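Local structure of putative hyaluronoglucosaminidase (6PWI) at residues I421-M426 / F437-Y442; G181-Y186 / F388-W393. The protein probably hydrolyses N-acetylhexosamine-containing glycans as a family 84 glycoside hydrolase, this chain holding its barrel domain and flanking parts of a longer protein. All blocks are in the same frame, centred on the assembly; numbering follows the deposited sequence.

How the interactions relate
Both interactions belong to one parallel eight-stranded barrel, and their centres lie about 8 Å apart. Interaction 1 packs strand 418-423, the eighth, against the outer helix that follows it; interaction 2 reaches past that same strand, joining strand 179-184 to strand 387-391 on either side of it in the sheet. Two probable hydrogen bonds tie them together: strand pairing puts Val422 O 2.8 Å from Leu391 N, and the side-chain hydroxyl Thr423 OG1 is 2.6 Å from Trp393 O. Interaction 2 is the one nearer the predicted active site, with the side chain of Trp390 about 10 Å from that of Asp299, the predicted proton donor. Interaction 1 lies away from that site.

Interaction 1 (I421-M426 / F437-Y442); sequences IVTNPM and FAIADY
Ile439 is the helix side chain that lies on strand 421-423, against both Thr423 and Ile421. Its CB already stands 4.1 Å from Thr423 CG2. One bond further out, CG1 settles on the threonine, 3.5 Å from Thr423 CB with the methyl Thr423 CG2 also near; the two side chains pass each other at a slant. The tip, CD1, runs on to the neighbouring strand 387-391 and packs against Leu391. The other branch goes back along the strand: Ile439 CG2 is 3.9 Å from Ile421 CG2, and the carbonyl oxygen of Ile421 is about equally near. With chi1 at -61°, CG1 lies beside the backbone N and anti to the carbonyl carbon, while CG2 is anti to the backbone N; this fork lets one residue cover two alternate strand positions. Ile421 meets it at roughly a right angle and sends its long arm elsewhere: with CG1 opposite the backbone N (chi1 179°), CD1 arrives at the edge of the Tyr442 ring, near its plane, 4.4 Å from Tyr442 CE2. No hydrogen bond joins the two segments. The buried polar ends are satisfied by other parts of the chain, Thr423 OG1 by Trp393 O and Tyr442 OH by Asp412 O. Val422, between the two residues that face the helix, points the other way and touches Ile183 and Phe388. The axes of strand 421-423 and helix 437-442 approach to 8.6 Å and run nearly antiparallel, at 173°. A strand followed through a loop by a helix that returns along its outer side is the beta-alpha unit of a (beta/alpha)8, or TIM, barrel; here it is the eighth strand, 418-423, with helix 433-444, in the catalytic domain fold of family 84.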
loop_
_atom_site.group_PDB
_atom_site.type_symbol
_atom_site.label_atom_id
_atom_site.label_comp_id
_atom_site.label_asym_id
_atom_site.label_seq_id
_atom_site.Cartn_x
_atom_site.Cartn_y
_atom_site.Cartn_z
ATOM N N ILE A 421 -9.088 3.098 -3.968
ATOM C CA ILE A 421 -7.795 3.155 -4.623
ATOM C C ILE A 421 -7.001 1.886 -4.315
ATOM O O ILE A 421 -7.036 1.375 -3.195
ATOM C CB ILE A 421 -7.058 4.457 -4.228
ATOM C CG1 ILE A 421 -5.674 4.562 -4.877
ATOM C CG2 ILE A 421 -7.012 4.637 -2.715
ATOM C CD1 ILE A 421 -5.165 5.985 -5.027
ATOM N N VAL A 422 -6.303 1.375 -5.336
ATOM C CA VAL A 422 -5.296 0.345 -5.128
ATOM C C VAL A 422 -3.967 0.831 -5.697
ATOM O O VAL A 422 -3.946 1.541 -6.697
ATOM C CB VAL A 422 -5.705 -1.019 -5.716
ATOM C CG1 VAL A 422 -6.880 -1.627 -4.970
ATOM C CG2 VAL A 422 -5.974 -0.965 -7.210
ATOM N N THR A 423 -2.870 0.448 -5.039
ATOM C CA THR A 423 -1.525 0.750 -5.502
ATOM C C THR A 423 -0.961 -0.432 -6.290
ATOM O O THR A 423 -1.034 -1.577 -5.858
ATOM C CB THR A 423 -0.602 1.135 -4.338
ATOM O OG1 THR A 423 0.738 1.075 -4.822
ATOM C CG2 THR A 423 -0.694 0.212 -3.145
ATOM N N ASN A 424 -0.391 -0.142 -7.458
ATOM C CA ASN A 424 0.333 -1.132 -8.241
ATOM C C ASN A 424 1.813 -1.010 -7.873
ATOM O O ASN A 424 2.485 -0.088 -8.325
ATOM C CB ASN A 424 0.053 -0.927 -9.734
ATOM C CG ASN A 424 0.761 -1.912 -10.638
ATOM O OD1 ASN A 424 1.020 -3.041 -10.236
ATOM N ND2 ASN A 424 1.062 -1.504 -11.862
ATOM N N PRO A 425 2.357 -1.867 -6.978
ATOM C CA PRO A 425 3.684 -1.641 -6.402
ATOM C C PRO A 425 4.827 -2.228 -7.225
ATOM O O PRO A 425 4.615 -2.656 -8.360
ATOM C CB PRO A 425 3.583 -2.317 -5.025
ATOM C CG PRO A 425 2.152 -2.834 -4.939
ATOM C CD PRO A 425 1.704 -3.031 -6.373
ATOM N N MET A 426 6.030 -2.228 -6.627
ATOM C CA MET A 426 7.268 -2.660 -7.264
ATOM C C MET A 426 7.367 -4.180 -7.227
ATOM O O MET A 426 6.684 -4.831 -6.446
ATOM C CB MET A 426 8.479 -2.109 -6.510
ATOM C CG MET A 426 8.523 -0.607 -6.412
ATOM S SD MET A 426 9.914 -0.100 -5.368
ATOM C CE MET A 426 9.089 0.031 -3.781
ATOM N N PHE A 437 1.344 1.593 3.094
ATOM C CA PHE A 437 0.988 2.432 4.226
ATOM C C PHE A 437 0.294 3.704 3.742
ATOM O O PHE A 437 -0.730 4.088 4.302
ATOM C CB PHE A 437 2.224 2.767 5.059
ATOM C CG PHE A 437 1.923 3.322 6.428
ATOM C CD1 PHE A 437 1.846 2.482 7.531
ATOM C CD2 PHE A 437 1.722 4.683 6.618
ATOM C CE1 PHE A 437 1.586 2.998 8.795
ATOM C CE2 PHE A 437 1.457 5.194 7.882
ATOM C CZ PHE A 437 1.400 4.354 8.970
ATOM N N ALA A 438 0.846 4.333 2.690
ATOM C CA ALA A 438 0.324 5.595 2.189
ATOM C C ALA A 438 -1.105 5.417 1.685
ATOM O O ALA A 438 -2.008 6.132 2.125
ATOM C CB ALA A 438 1.225 6.159 1.125
ATOM N N ILE A 439 -1.300 4.442 0.789
ATOM C CA ILE A 439 -2.596 4.170 0.179
ATOM C C ILE A 439 -3.623 3.765 1.241
ATOM O O ILE A 439 -4.788 4.136 1.143
ATOM C CB ILE A 439 -2.459 3.118 -0.942
ATOM C CG1 ILE A 439 -1.522 3.598 -2.054
ATOM C CG2 ILE A 439 -3.811 2.688 -1.486
ATOM C CD1 ILE A 439 -1.751 5.016 -2.490
ATOM N N ALA A 440 -3.182 3.016 2.257
ATOM C CA ALA A 440 -4.059 2.585 3.330
ATOM C C ALA A 440 -4.592 3.801 4.083
ATOM O O ALA A 440 -5.798 3.915 4.292
ATOM C CB ALA A 440 -3.330 1.644 4.252
ATOM N N ASP A 441 -3.680 4.697 4.480
ATOM C CA ASP A 441 -4.012 5.885 5.246
ATOM C C ASP A 441 -4.911 6.789 4.405
ATOM O O ASP A 441 -5.994 7.178 4.838
ATOM C CB ASP A 441 -2.727 6.580 5.692
ATOM C CG ASP A 441 -2.910 7.737 6.662
ATOM O OD1 ASP A 441 -4.013 7.876 7.246
ATOM O OD2 ASP A 441 -1.932 8.487 6.843
ATOM N N TYR A 442 -4.458 7.102 3.186
ATOM C CA TYR A 442 -5.188 7.988 2.298
ATOM C C TYR A 442 -6.541 7.384 1.930
ATOM O O TYR A 442 -7.543 8.091 1.874
ATOM C CB TYR A 442 -4.363 8.284 1.045
ATOM C CG TYR A 442 -5.072 9.084 -0.019
ATOM C CD1 TYR A 442 -5.442 10.404 0.194
ATOM C CD2 TYR A 442 -5.365 8.528 -1.253
ATOM C CE1 TYR A 442 -6.084 11.150 -0.784
ATOM C CE2 TYR A 442 -5.995 9.261 -2.248
ATOM C CZ TYR A 442 -6.356 10.574 -2.012
ATOM O OH TYR A 442 -6.983 11.292 -2.987
#

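Interaction 2 (G181-Y186 / F388-W393); sequences GFIEGY and FMWLNW. With EDO (1,2-ethanediol), chain H.
The indole of Trp390 is covered on one face by Ile183 and on the opposite face by a molecule of 1,2-ethanediol, probably taken up from the crystallisation liquor. Ile183 touches with its last carbon alone: CD1 lies 3.8 Å from the centroid of the six-membered ring, over the face but offset toward the rim, a CH-pi contact. Its nearest ring atom is Trp390 CZ3, at 3.5 Å from Ile183 CD1. The isoleucine reaches so far because CG1 is anti to its backbone N (chi1 178°) and the chain stays extended from there to CD1. On the other face, C2 of the diol sits over the centre of the indole, 3.3 Å from Trp390 CE2. Gly185 adds its carbonyl at the edge, in the plane of the indole, with Gly185 O 3.9 Å from Trp390 CZ2. These residues come from the first and seventh strands of the (beta/alpha)8 barrel, 179-184 and 387-391, which are kept apart by strand 418-423; the contact therefore bridges across the eighth strand, at the C-terminal ends of the strands, where such barrels carry their active sites. The next shell holds the ring in place. Trp390 NE1 donates to Asn392 OD1 at 3.0 Å; the bond is bent, 139° at the hydrogen, and the donor comes from above the carbonyl plane. The same oxygen also has Asn424 ND2 as a partner, while Asn392 ND2 is bonded to Ile367 O and makes a weak, long but nearly straight bond to O2 of the diol. Farther out, Asn424 links both sides of the contact, since its OD1 is hydrogen-bonded to Gly185 N. Met361, on the sixth strand, also packs against Trp390.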
loop_
_atom_site.group_PDB
_atom_site.type_symbol
_atom_site.label_atom_id
_atom_site.label_comp_id
_atom_site.label_asym_id
_atom_site.label_seq_id
_atom_site.Cartn_x
_atom_site.Cartn_y
_atom_site.Cartn_z
ATOM N N GLY A 181 -6.340 -1.086 -1.131
ATOM C CA GLY A 181 -5.359 -2.153 -1.170
ATOM C C GLY A 181 -4.348 -2.002 -2.298
ATOM O O GLY A 181 -3.985 -0.895 -2.694
ATOM N N PHE A 182 -3.903 -3.154 -2.801
ATOM C CA PHE A 182 -2.799 -3.225 -3.736
ATOM C C PHE A 182 -3.091 -4.330 -4.744
ATOM O O PHE A 182 -3.769 -5.307 -4.432
ATOM C CB PHE A 182 -1.491 -3.477 -2.980
ATOM C CG PHE A 182 -1.492 -4.669 -2.054
ATOM C CD1 PHE A 182 -0.943 -5.884 -2.454
ATOM C CD2 PHE A 182 -2.032 -4.584 -0.773
ATOM C CE1 PHE A 182 -0.934 -6.978 -1.596
ATOM C CE2 PHE A 182 -2.031 -5.682 0.079
ATOM C CZ PHE A 182 -1.482 -6.878 -0.333
ATOM N N ILE A 183 -2.559 -4.146 -5.954
ATOM C CA ILE A 183 -2.721 -5.072 -7.060
ATOM C C ILE A 183 -1.335 -5.466 -7.558
ATOM O O ILE A 183 -0.503 -4.599 -7.825
ATOM C CB ILE A 183 -3.548 -4.428 -8.191
ATOM C CG1 ILE A 183 -3.696 -5.379 -9.382
ATOM C CG2 ILE A 183 -2.949 -3.088 -8.603
ATOM C CD1 ILE A 183 -4.736 -4.950 -10.385
ATOM N N GLU A 184 -1.116 -6.775 -7.701
ATOM C CA GLU A 184 0.082 -7.270 -8.356
ATOM C C GLU A 184 -0.140 -7.198 -9.866
ATOM O O GLU A 184 -0.581 -8.168 -10.473
ATOM C CB GLU A 184 0.381 -8.692 -7.871
ATOM C CG GLU A 184 1.729 -9.216 -8.322
ATOM C CD GLU A 184 2.149 -10.589 -7.817
ATOM O OE1 GLU A 184 1.569 -11.075 -6.808
ATOM O OE2 GLU A 184 3.070 -11.173 -8.439
ATOM N N GLY A 185 0.155 -6.044 -10.469
ATOM C CA GLY A 185 -0.207 -5.823 -11.862
ATOM C C GLY A 185 0.871 -5.113 -12.682
ATOM O O GLY A 185 0.553 -4.395 -13.630
ATOM N N TYR A 186 2.143 -5.340 -12.332
ATOM C CA TYR A 186 3.267 -4.737 -13.029
ATOM C C TYR A 186 3.890 -5.760 -13.980
ATOM O O TYR A 186 3.552 -6.933 -13.914
ATOM C CB TYR A 186 4.313 -4.303 -12.004
ATOM C CG TYR A 186 4.763 -5.421 -11.099
ATOM C CD1 TYR A 186 5.728 -6.331 -11.508
ATOM C CD2 TYR A 186 4.201 -5.588 -9.842
ATOM C CE1 TYR A 186 6.138 -7.366 -10.680
ATOM C CE2 TYR A 186 4.599 -6.617 -9.004
ATOM C CZ TYR A 186 5.570 -7.509 -9.426
ATOM O OH TYR A 186 5.956 -8.524 -8.605
ATOM N N PHE A 388 -13.023 3.539 -9.763
ATOM C CA PHE A 388 -12.148 2.866 -8.821
ATOM C C PHE A 388 -10.720 3.066 -9.332
ATOM O O PHE A 388 -10.381 2.610 -10.423
ATOM C CB PHE A 388 -12.598 1.406 -8.669
ATOM C CG PHE A 388 -11.751 0.498 -7.807
ATOM C CD1 PHE A 388 -10.913 1.003 -6.819
ATOM C CD2 PHE A 388 -11.822 -0.878 -7.962
ATOM C CE1 PHE A 388 -10.145 0.159 -6.027
ATOM C CE2 PHE A 388 -11.065 -1.724 -7.163
ATOM C CZ PHE A 388 -10.222 -1.204 -6.204
ATOM N N MET A 389 -9.906 3.787 -8.551
ATOM C CA MET A 389 -8.611 4.265 -9.004
ATOM C C MET A 389 -7.580 3.141 -8.914
ATOM O O MET A 389 -7.425 2.519 -7.863
ATOM C CB MET A 389 -8.161 5.451 -8.144
ATOM C CG MET A 389 -6.698 5.815 -8.305
ATOM S SD MET A 389 -6.476 6.846 -9.756
ATOM C CE MET A 389 -4.755 7.321 -9.589
ATOM N N TRP A 390 -6.901 2.885 -10.039
ATOM C CA TRP A 390 -5.701 2.065 -10.106
ATOM C C TRP A 390 -4.500 3.008 -10.157
ATOM O O TRP A 390 -4.311 3.713 -11.152
ATOM C CB TRP A 390 -5.781 1.154 -11.343
ATOM C CG TRP A 390 -4.557 0.364 -11.722
ATOM C CD1 TRP A 390 -3.245 0.743 -11.629
ATOM C CD2 TRP A 390 -4.541 -0.946 -12.330
ATOM N NE1 TRP A 390 -2.419 -0.246 -12.096
ATOM C CE2 TRP A 390 -3.185 -1.294 -12.537
ATOM C CE3 TRP A 390 -5.535 -1.862 -12.699
ATOM C CZ2 TRP A 390 -2.806 -2.513 -13.103
ATOM C CZ3 TRP A 390 -5.158 -3.062 -13.268
ATOM C CH2 TRP A 390 -3.812 -3.382 -13.468
ATOM N N LEU A 391 -3.716 3.046 -9.068
ATOM C CA LEU A 391 -2.598 3.973 -8.975
ATOM C C LEU A 391 -1.304 3.288 -9.401
ATOM O O LEU A 391 -0.829 2.366 -8.740
ATOM C CB LEU A 391 -2.490 4.518 -7.549
ATOM C CG LEU A 391 -1.367 5.532 -7.339
ATOM C CD1 LEU A 391 -1.603 6.783 -8.163
ATOM C CD2 LEU A 391 -1.218 5.891 -5.871
ATOM N N ASN A 392 -0.731 3.776 -10.505
ATOM C CA ASN A 392 0.517 3.252 -11.031
ATOM C C ASN A 392 1.701 3.895 -10.310
ATOM O O ASN A 392 2.522 4.569 -10.930
ATOM C CB ASN A 392 0.589 3.409 -12.551
ATOM C CG ASN A 392 -0.011 2.222 -13.272
ATOM O OD1 ASN A 392 0.172 1.084 -12.844
ATOM N ND2 ASN A 392 -0.737 2.472 -14.352
ATOM N N TRP A 393 1.762 3.682 -8.992
ATOM C CA TRP A 393 2.891 4.022 -8.144
ATOM C C TRP A 393 2.798 3.128 -6.916
ATOM O O TRP A 393 1.713 2.980 -6.358
ATOM C CB TRP A 393 2.855 5.502 -7.735
ATOM C CG TRP A 393 3.866 5.867 -6.690
ATOM C CD1 TRP A 393 5.182 6.172 -6.889
ATOM C CD2 TRP A 393 3.654 5.957 -5.270
ATOM N NE1 TRP A 393 5.804 6.446 -5.699
ATOM C CE2 TRP A 393 4.889 6.327 -4.686
ATOM C CE3 TRP A 393 2.545 5.779 -4.437
ATOM C CZ2 TRP A 393 5.040 6.517 -3.310
ATOM C CZ3 TRP A 393 2.696 5.964 -3.079
ATOM C CH2 TRP A 393 3.924 6.330 -2.523
HETATM C C1 EDO H . -4.222 -1.189 -16.790
HETATM O O1 EDO H . -3.759 -2.498 -17.101
HETATM C C2 EDO H . -3.465 -0.500 -15.709
HETATM O O2 EDO H . -2.075 -0.230 -15.942
#